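Local coordinates for endo-beta-mannanase (PDB 7BOB), which acts as an exo-beta-1,4-mannosidase of glycoside hydrolase family 5, probably releasing mannose from beta-1,4-mannan fragments in the hindgut of a wood-feeding termite, at residues T287-A292 and V347-E352; P402-R407 and G449-L454; A474-N479 and C514-M519. All coordinates share one frame; numbering follows the deposited sequence.

Contact 1: residues T287-A292 and V347-E352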
loop_
_atom_site.group_PDB
_atom_site.type_symbol
_atom_site.label_atom_id
_atom_site.label_comp_id
_atom_site.label_asym_id
_atom_site.label_seq_id
_atom_site.Cartn_x
_atom_site.Cartn_y
_atom_site.Cartn_z
ATOM N N THR A 287 -10.668 -28.795 -17.026
ATOM C CA THR A 287 -11.378 -30.063 -17.189
ATOM C C THR A 287 -11.460 -30.501 -18.650
ATOM O O THR A 287 -12.286 -31.360 -18.980
ATOM C CB THR A 287 -12.812 -30.001 -16.619
ATOM O OG1 THR A 287 -13.594 -29.110 -17.411
ATOM C CG2 THR A 287 -12.849 -29.546 -15.152
ATOM N N SER A 288 -10.635 -29.945 -19.533
ATOM C CA SER A 288 -10.706 -30.289 -20.946
ATOM C C SER A 288 -10.118 -31.681 -21.195
ATOM O O SER A 288 -9.533 -32.310 -20.309
ATOM C CB SER A 288 -9.988 -29.234 -21.800
ATOM O OG SER A 288 -8.577 -29.449 -21.842
ATOM N N ARG A 289 -10.326 -32.173 -22.419
ATOM C CA ARG A 289 -9.799 -33.474 -22.811
ATOM C C ARG A 289 -8.284 -33.505 -22.663
ATOM O O ARG A 289 -7.725 -34.470 -22.134
ATOM C CB ARG A 289 -10.215 -33.785 -24.251
ATOM C CG ARG A 289 -9.854 -35.173 -24.737
ATOM C CD ARG A 289 -9.309 -35.150 -26.170
ATOM N NE ARG A 289 -8.542 -36.366 -26.472
ATOM C CZ ARG A 289 -7.230 -36.514 -26.275
ATOM N NH1 ARG A 289 -6.502 -35.518 -25.769
ATOM N NH2 ARG A 289 -6.644 -37.672 -26.586
ATOM N N ALA A 290 -7.609 -32.425 -23.069
ATOM C CA ALA A 290 -6.155 -32.374 -22.952
ATOM C C ALA A 290 -5.694 -32.494 -21.505
ATOM O O ALA A 290 -4.614 -33.022 -21.242
ATOM C CB ALA A 290 -5.627 -31.085 -23.574
ATOM N N ALA A 291 -6.507 -32.044 -20.551
ATOM C CA ALA A 291 -6.118 -32.099 -19.148
ATOM C C ALA A 291 -6.374 -33.449 -18.500
ATOM O O ALA A 291 -5.932 -33.651 -17.361
ATOM C CB ALA A 291 -6.861 -31.028 -18.345
ATOM N N ALA A 292 -7.076 -34.361 -19.183
ATOM C CA ALA A 292 -7.559 -35.595 -18.553
ATOM C C ALA A 292 -6.472 -36.409 -17.855
ATOM O O ALA A 292 -6.674 -36.789 -16.690
ATOM C CB ALA A 292 -8.307 -36.435 -19.600
ATOM N N VAL A 347 -19.811 -38.362 -17.702
ATOM C CA VAL A 347 -18.720 -37.919 -16.849
ATOM C C VAL A 347 -17.510 -37.615 -17.728
ATOM O O VAL A 347 -17.162 -38.390 -18.631
ATOM C CB VAL A 347 -18.413 -38.970 -15.773
ATOM C CG1 VAL A 347 -17.150 -38.613 -15.022
ATOM C CG2 VAL A 347 -19.576 -39.058 -14.801
ATOM N N LYS A 348 -16.902 -36.448 -17.517
ATOM C CA LYS A 348 -15.824 -36.001 -18.389
ATOM C C LYS A 348 -14.605 -36.893 -18.255
ATOM O O LYS A 348 -14.237 -37.316 -17.153
ATOM C CB LYS A 348 -15.413 -34.570 -18.059
ATOM C CG LYS A 348 -16.408 -33.512 -18.444
ATOM C CD LYS A 348 -15.795 -32.227 -17.989
ATOM C CE LYS A 348 -16.608 -31.061 -18.382
ATOM N NZ LYS A 348 -16.070 -29.930 -17.622
ATOM N N LYS A 349 -13.983 -37.179 -19.392
ATOM C CA LYS A 349 -12.732 -37.917 -19.387
ATOM C C LYS A 349 -11.727 -37.199 -18.487
ATOM O O LYS A 349 -11.493 -35.991 -18.634
ATOM C CB LYS A 349 -12.204 -38.055 -20.816
ATOM C CG LYS A 349 -10.981 -38.948 -20.960
ATOM C CD LYS A 349 -10.317 -38.716 -22.314
ATOM C CE LYS A 349 -8.928 -39.347 -22.393
ATOM N NZ LYS A 349 -8.335 -39.165 -23.753
ATOM N N GLY A 350 -11.178 -37.927 -17.515
ATOM C CA GLY A 350 -10.242 -37.379 -16.561
ATOM C C GLY A 350 -10.779 -37.261 -15.149
ATOM O O GLY A 350 -9.981 -37.251 -14.201
ATOM N N LEU A 351 -12.100 -37.204 -14.972
ATOM C CA LEU A 351 -12.695 -36.954 -13.663
ATOM C C LEU A 351 -13.407 -38.168 -13.062
ATOM O O LEU A 351 -13.898 -38.078 -11.924
ATOM C CB LEU A 351 -13.665 -35.762 -13.759
ATOM C CG LEU A 351 -13.140 -34.472 -14.443
ATOM C CD1 LEU A 351 -14.159 -33.340 -14.368
ATOM C CD2 LEU A 351 -11.791 -34.018 -13.875
ATOM N N GLU A 352 -13.457 -39.303 -13.779
ATOM C CA GLU A 352 -14.197 -40.485 -13.314
ATOM C C GLU A 352 -13.774 -40.922 -11.921
ATOM O O GLU A 352 -14.572 -41.517 -11.190
ATOM C CB GLU A 352 -14.020 -41.673 -14.279
ATOM C CG GLU A 352 -13.955 -41.300 -15.773
ATOM C CD GLU A 352 -12.588 -40.700 -16.171
ATOM O OE1 GLU A 352 -11.572 -40.994 -15.488
ATOM O OE2 GLU A 352 -12.527 -39.916 -17.148
HETATM O O HOH W 1 -12.403 -34.040 -20.151
HETATM O O HOH W 2 -9.991 -33.479 -17.532
#

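Contact 2: residues P402-R407 and G449-L454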
loop_
_atom_site.group_PDB
_atom_site.type_symbol
_atom_site.label_atom_id
_atom_site.label_comp_id
_atom_site.label_asym_id
_atom_site.label_seq_id
_atom_site.Cartn_x
_atom_site.Cartn_y
_atom_site.Cartn_z
ATOM N N PRO A 402 1.691 -11.325 19.212
ATOM C CA PRO A 402 3.058 -10.792 19.071
ATOM C C PRO A 402 3.443 -10.392 17.649
ATOM O O PRO A 402 4.574 -9.950 17.443
ATOM C CB PRO A 402 3.940 -11.942 19.580
ATOM C CG PRO A 402 3.094 -13.177 19.456
ATOM C CD PRO A 402 1.684 -12.704 19.732
ATOM N N GLY A 403 2.562 -10.521 16.656
ATOM C CA GLY A 403 2.887 -10.074 15.308
ATOM C C GLY A 403 2.579 -11.068 14.196
ATOM O O GLY A 403 2.912 -10.808 13.034
ATOM N N ASN A 404 1.928 -12.188 14.512
ATOM C CA ASN A 404 1.589 -13.164 13.480
ATOM C C ASN A 404 0.469 -12.650 12.574
ATOM O O ASN A 404 -0.483 -12.012 13.026
ATOM C CB ASN A 404 1.196 -14.496 14.119
ATOM C CG ASN A 404 2.365 -15.155 14.842
ATOM O OD1 ASN A 404 3.442 -15.355 14.264
ATOM N ND2 ASN A 404 2.167 -15.475 16.114
ATOM N N GLU A 405 0.602 -12.924 11.273
ATOM C CA GLU A 405 -0.387 -12.558 10.267
ATOM C C GLU A 405 -0.655 -13.776 9.391
ATOM O O GLU A 405 0.301 -14.429 8.931
ATOM C CB GLU A 405 0.081 -11.388 9.405
ATOM C CG GLU A 405 0.445 -10.215 10.231
ATOM C CD GLU A 405 0.671 -8.972 9.411
ATOM O OE1 GLU A 405 0.480 -9.018 8.172
ATOM O OE2 GLU A 405 1.045 -7.950 10.023
ATOM N N PRO A 406 -1.928 -14.099 9.127
ATOM C CA PRO A 406 -2.241 -15.352 8.405
ATOM C C PRO A 406 -1.470 -15.556 7.114
ATOM O O PRO A 406 -1.001 -16.661 6.876
ATOM C CB PRO A 406 -3.759 -15.237 8.144
ATOM C CG PRO A 406 -4.275 -14.419 9.302
ATOM C CD PRO A 406 -3.122 -13.473 9.723
ATOM N N ARG A 407 -1.371 -14.547 6.244
ATOM C CA ARG A 407 -0.685 -14.771 4.976
ATOM C C ARG A 407 0.781 -15.133 5.198
ATOM O O ARG A 407 1.329 -16.010 4.516
ATOM C CB ARG A 407 -0.794 -13.537 4.091
ATOM C CG ARG A 407 -0.444 -13.838 2.661
ATOM C CD ARG A 407 -0.591 -12.600 1.775
ATOM N NE ARG A 407 -0.011 -12.846 0.458
ATOM C CZ ARG A 407 -0.569 -13.598 -0.491
ATOM N NH1 ARG A 407 -1.759 -14.200 -0.310
ATOM N NH2 ARG A 407 0.075 -13.758 -1.641
ATOM N N GLY A 449 9.339 -20.173 12.126
ATOM C CA GLY A 449 9.515 -18.736 12.220
ATOM C C GLY A 449 8.225 -17.981 12.472
ATOM O O GLY A 449 7.884 -17.062 11.721
ATOM N N VAL A 450 7.466 -18.386 13.484
ATOM C CA VAL A 450 6.305 -17.618 13.902
ATOM C C VAL A 450 6.598 -17.064 15.283
ATOM O O VAL A 450 7.493 -17.533 16.000
ATOM C CB VAL A 450 5.005 -18.439 13.898
ATOM C CG1 VAL A 450 4.633 -18.806 12.465
ATOM C CG2 VAL A 450 5.147 -19.692 14.758
ATOM N N PHE A 451 5.844 -16.035 15.651
ATOM C CA PHE A 451 6.095 -15.300 16.879
ATOM C C PHE A 451 5.320 -15.913 18.039
ATOM O O PHE A 451 4.131 -16.238 17.905
ATOM C CB PHE A 451 5.734 -13.836 16.678
ATOM C CG PHE A 451 6.313 -13.242 15.416
ATOM C CD1 PHE A 451 7.676 -12.976 15.311
ATOM C CD2 PHE A 451 5.500 -12.940 14.335
ATOM C CE1 PHE A 451 8.208 -12.412 14.153
ATOM C CE2 PHE A 451 6.030 -12.377 13.173
ATOM C CZ PHE A 451 7.386 -12.117 13.083
ATOM N N THR A 452 6.005 -16.068 19.171
ATOM C CA THR A 452 5.538 -16.828 20.325
ATOM C C THR A 452 5.669 -15.981 21.574
ATOM O O THR A 452 6.743 -15.430 21.840
ATOM C CB THR A 452 6.364 -18.104 20.511
ATOM O OG1 THR A 452 7.733 -17.729 20.670
ATOM C CG2 THR A 452 6.226 -19.060 19.322
ATOM N N GLY A 453 4.595 -15.883 22.350
ATOM C CA GLY A 453 4.627 -15.091 23.559
ATOM C C GLY A 453 5.206 -15.859 24.735
ATOM O O GLY A 453 5.620 -17.014 24.636
ATOM N N LEU A 454 5.236 -15.174 25.878
ATOM C CA LEU A 454 5.827 -15.748 27.082
ATOM C C LEU A 454 5.127 -17.039 27.502
ATOM O O LEU A 454 5.787 -18.019 27.867
ATOM C CB LEU A 454 5.778 -14.719 28.209
ATOM C CG LEU A 454 6.209 -15.294 29.549
ATOM C CD1 LEU A 454 7.657 -15.719 29.442
ATOM C CD2 LEU A 454 6.012 -14.268 30.650
#

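Contact 3: residues A474-N479 and C514-M519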
loop_
_atom_site.group_PDB
_atom_site.type_symbol
_atom_site.label_atom_id
_atom_site.label_comp_id
_atom_site.label_asym_id
_atom_site.label_seq_id
_atom_site.Cartn_x
_atom_site.Cartn_y
_atom_site.Cartn_z
ATOM N N ALA A 474 14.125 -19.832 13.711
ATOM C CA ALA A 474 14.184 -18.391 13.926
ATOM C C ALA A 474 13.419 -17.967 15.173
ATOM O O ALA A 474 12.357 -17.347 15.056
ATOM C CB ALA A 474 13.640 -17.649 12.702
ATOM N N PRO A 475 13.903 -18.281 16.374
ATOM C CA PRO A 475 13.245 -17.755 17.576
ATOM C C PRO A 475 13.194 -16.237 17.534
ATOM O O PRO A 475 14.020 -15.579 16.900
ATOM C CB PRO A 475 14.122 -18.259 18.728
ATOM C CG PRO A 475 15.293 -18.965 18.082
ATOM C CD PRO A 475 14.910 -19.307 16.691
ATOM N N ASP A 476 12.189 -15.687 18.196
ATOM C CA ASP A 476 11.792 -14.307 17.956
ATOM C C ASP A 476 12.518 -13.370 18.911
ATOM O O ASP A 476 12.305 -13.454 20.128
ATOM C CB ASP A 476 10.282 -14.167 18.109
ATOM C CG ASP A 476 9.797 -12.731 18.008
ATOM O OD1 ASP A 476 10.546 -11.860 17.503
ATOM O OD2 ASP A 476 8.635 -12.491 18.421
ATOM N N PRO A 477 13.347 -12.450 18.414
ATOM C CA PRO A 477 14.064 -11.546 19.331
ATOM C C PRO A 477 13.132 -10.669 20.147
ATOM O O PRO A 477 13.467 -10.311 21.285
ATOM C CB PRO A 477 14.946 -10.712 18.393
ATOM C CG PRO A 477 14.949 -11.460 17.078
ATOM C CD PRO A 477 13.637 -12.171 16.999
ATOM N N VAL A 478 11.959 -10.324 19.607
ATOM C CA VAL A 478 11.011 -9.508 20.362
ATOM C C VAL A 478 10.559 -10.235 21.623
ATOM O O VAL A 478 10.224 -9.600 22.628
ATOM C CB VAL A 478 9.831 -9.090 19.456
ATOM C CG1 VAL A 478 8.649 -8.552 20.272
ATOM C CG2 VAL A 478 10.305 -8.010 18.478
ATOM N N ASN A 479 10.601 -11.565 21.629
ATOM C CA ASN A 479 10.240 -12.310 22.826
ATOM C C ASN A 479 11.424 -13.057 23.420
ATOM O O ASN A 479 11.235 -14.052 24.131
ATOM C CB ASN A 479 9.095 -13.266 22.523
ATOM C CG ASN A 479 7.773 -12.530 22.360
ATOM O OD1 ASN A 479 7.222 -12.027 23.336
ATOM N ND2 ASN A 479 7.298 -12.412 21.120
ATOM N N CYS A 514 17.193 -14.440 4.643
ATOM C CA CYS A 514 16.133 -13.812 5.428
ATOM C C CYS A 514 16.282 -14.149 6.898
ATOM O O CYS A 514 16.693 -15.263 7.255
ATOM C CB CYS A 514 14.741 -14.245 4.966
ATOM S SG CYS A 514 14.418 -13.966 3.235
ATOM N N PHE A 515 15.897 -13.206 7.742
ATOM C CA PHE A 515 16.035 -13.331 9.178
ATOM C C PHE A 515 14.794 -12.730 9.801
ATOM O O PHE A 515 14.192 -11.808 9.241
ATOM C CB PHE A 515 17.334 -12.643 9.666
ATOM C CG PHE A 515 18.571 -13.219 9.024
ATOM C CD1 PHE A 515 19.060 -12.690 7.841
ATOM C CD2 PHE A 515 19.194 -14.336 9.558
ATOM C CE1 PHE A 515 20.166 -13.251 7.213
ATOM C CE2 PHE A 515 20.301 -14.890 8.941
ATOM C CZ PHE A 515 20.789 -14.337 7.765
ATOM N N LEU A 516 14.391 -13.277 10.937
ATOM C CA LEU A 516 13.069 -12.950 11.449
ATOM C C LEU A 516 13.011 -11.481 11.837
ATOM O O LEU A 516 13.900 -10.971 12.527
ATOM C CB LEU A 516 12.710 -13.840 12.641
ATOM C CG LEU A 516 11.207 -13.987 12.917
ATOM C CD1 LEU A 516 10.520 -14.856 11.851
ATOM C CD2 LEU A 516 10.967 -14.569 14.310
ATOM N N ARG A 517 11.963 -10.806 11.362
ATOM C CA ARG A 517 11.776 -9.372 11.508
ATOM C C ARG A 517 12.926 -8.589 10.886
ATOM O O ARG A 517 13.136 -7.435 11.233
ATOM C CB ARG A 517 11.598 -8.965 12.975
ATOM C CG ARG A 517 10.482 -9.693 13.706
ATOM C CD ARG A 517 10.338 -9.108 15.095
ATOM N NE ARG A 517 9.389 -9.841 15.931
ATOM C CZ ARG A 517 8.100 -9.512 16.057
ATOM N NH1 ARG A 517 7.610 -8.472 15.378
ATOM N NH2 ARG A 517 7.295 -10.219 16.857
ATOM N N GLY A 518 13.679 -9.202 9.969
ATOM C CA GLY A 518 14.754 -8.486 9.320
ATOM C C GLY A 518 15.975 -8.257 10.177
ATOM O O GLY A 518 16.869 -7.508 9.764
ATOM N N MET A 519 16.046 -8.872 11.360
ATOM C CA MET A 519 17.155 -8.649 12.276
ATOM C C MET A 519 17.884 -9.960 12.553
ATOM O O MET A 519 17.283 -11.048 12.586
ATOM C CB MET A 519 16.677 -8.042 13.592
ATOM C CG MET A 519 16.153 -6.631 13.414
ATOM S SD MET A 519 15.808 -5.814 14.974
ATOM C CE MET A 519 14.318 -6.691 15.506
#

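Contact 1: residues T287-A292 and V347-E352
Two loops of the parallel-stranded (beta/alpha)8 barrel meet here. Residues 287-292 lead from strand 277-282 into helix 292-309. Residues 347-352 run into helix 352-364. Lys348 crosses the gap. Its chain turns beside its own backbone N at chi1 (-71°) and then runs straight out. CB and CG are spacers. CD comes 3.7 Å from Thr287 O, and CE lies at the same distance from Thr287 OG1. The tip, Lys348 NZ, donates to Thr287 OG1 over only 2.6 Å. The ammonium also meets Asp321 in a salt bridge and the carbonyl of Gly339. Thr287 OG1 is hydrogen-bonded to Glu337 O as well.

Two waters link the loops through one acceptor, Lys349 O, which takes a hydrogen from each. One also donates to Thr287 O, the other to Ser288 O. Ala292 CB packs 3.4 Å from Lys349 O and touches the Lys349 chain at CG. The CA atoms of Gly350 and Ala292 come nearest each other, at 3.8 Å. On the exposed outer side Lys349 NZ lies over one face of the Arg289 guanidinium, displaced toward its margin, 3.6 Å from Arg289 NH2. The chemistry is uneven: one charge is well compensated at Lys348, while two like charges lie together on the outside, where solvent, and perhaps the long, weak pairing of Arg289 with Glu524 of a second subunit, may soften their repulsion.

Contact 2: residues P402-R407 and G449-L454
Asn404 ND2 is gripped by two carbonyl oxygens, Phe451 O and His392 O. The setting is the C-terminal alpha/beta domain, where residues 402-407 enter helix 406-422. Residues 449-454 link strand 444-448 to helix 454-465. The amide of Asn404 pairs with both backbone polar atoms of Phe451, much as a neighbouring strand would. Asn404 ND2 gives a hydrogen to Phe451 O at 2.8 Å, in the carbonyl plane and on a lone pair. In return Phe451 N donates to Asn404 OD1 at 2.9 Å, nearly straight at 168° and again on a lone pair. The first torsion of Asn404 (chi1 -66°) sets CG anti to its carbonyl carbon and so aims the amide at the loop. Two bonds to one residue fix the rotation of this buried amide and leave its oxygen and nitrogen no ambiguity.

Phe451 contributes the largest share of the contact surface. Its side chain slides past Asn404 in the opposite direction, with ring and amide planes 28° apart. Asn404 OD1 lies 3.2 Å from Phe451 CD2 in an oblique approach. The backbone of Gly403 runs along the CD2-CE2 side of the ring, with Gly403 C 3.5 Å from Phe451 CD2 and Gly403 O 3.5 Å from Phe451 CE2. Val450 CB adds a further touch on Asn404 OD1. Asn401 OD1 accepts from the backbone N of both Gly403 and Asn404. Glu405 and Gly453 hold the N-cap positions of the two helices that follow. Past the ND2 end of the amide, Pro402 CG rests 3.6 Å from Phe451 O. The same Pro402 CG lies 3.9 Å from Phe451 CB.

Contact 3: residues A474-N479 and C514-M519
Asp476 has CG anti to its backbone N (chi1 174°), and Arg517 has CG anti to its carbonyl carbon (chi1 -55°) with the chain extended from there to NE. These torsions bring carboxylate and guanidinium together as a side-on salt bridge. Arg517 NE donates to Asp476 OD1 at 2.8 Å, and Arg517 NH2 donates to Asp476 OD2 at 3.1 Å. Both bonds are close to straight. They lie in the guanidinium plane but reach the oxygens from above the carboxylate plane, because the two groups are tilted 26° apart.

The buried carboxylate is held from its own loop too. Val478 N donates to Asp476 OD1 at 3.0 Å, which makes an Asx turn, and Asn479 ND2 donates to Asp476 OD2. Each oxygen thus takes two hydrogens. With the arginine paired to it, this would favour the charged form of Asp476. Val478 CG2 lies over one face of the guanidinium, offset from its centre and 3.3 Å from Arg517 NE. The Val478 side chain crosses that of Arg517 at about a right angle.

Leu516 fills the apolar half. Its CD2 methyl comes 3.2 Å from Ala474 O and lies against Asp476 CA, while Leu516 CB meets Ala474 CB at 3.9 Å. A third subunit borders the site: its Asn333 N bonds to Asn479 OD1, and its Asn246 ND2 bonds to Arg517 O. Within the chain, 474-479 leaves parallel strand 469-473 and heads for helix 482-488, on which Pro475 and Asn479 pack. Residues 514-519 connect strand 508-512 to strand 520-525, and Cys514 leans on helix 558-564.

How the contacts relate
Contact 1 stands apart from the other two. It joins loops of the catalytic barrel, and its centre lies about 42 Å from that of contact 2 and about 47 Å from that of contact 3. Contacts 2 and 3 are neighbours in the C-terminal domain, about 10 Å between centres, and each uses one loop after adjacent strands 444-448 and 469-473. Arg517 of contact 3 ties them: it bonds to Pro402 O and makes a cation-pi contact with Phe451. Contacts 1 and 3 are partly buried; contact 2 is buried and relies on neutral amide pairing. Contact 3 uses opposite charges, whereas contact 1 combines one direct lysine-threonine bond with bridging waters. All three border other subunits.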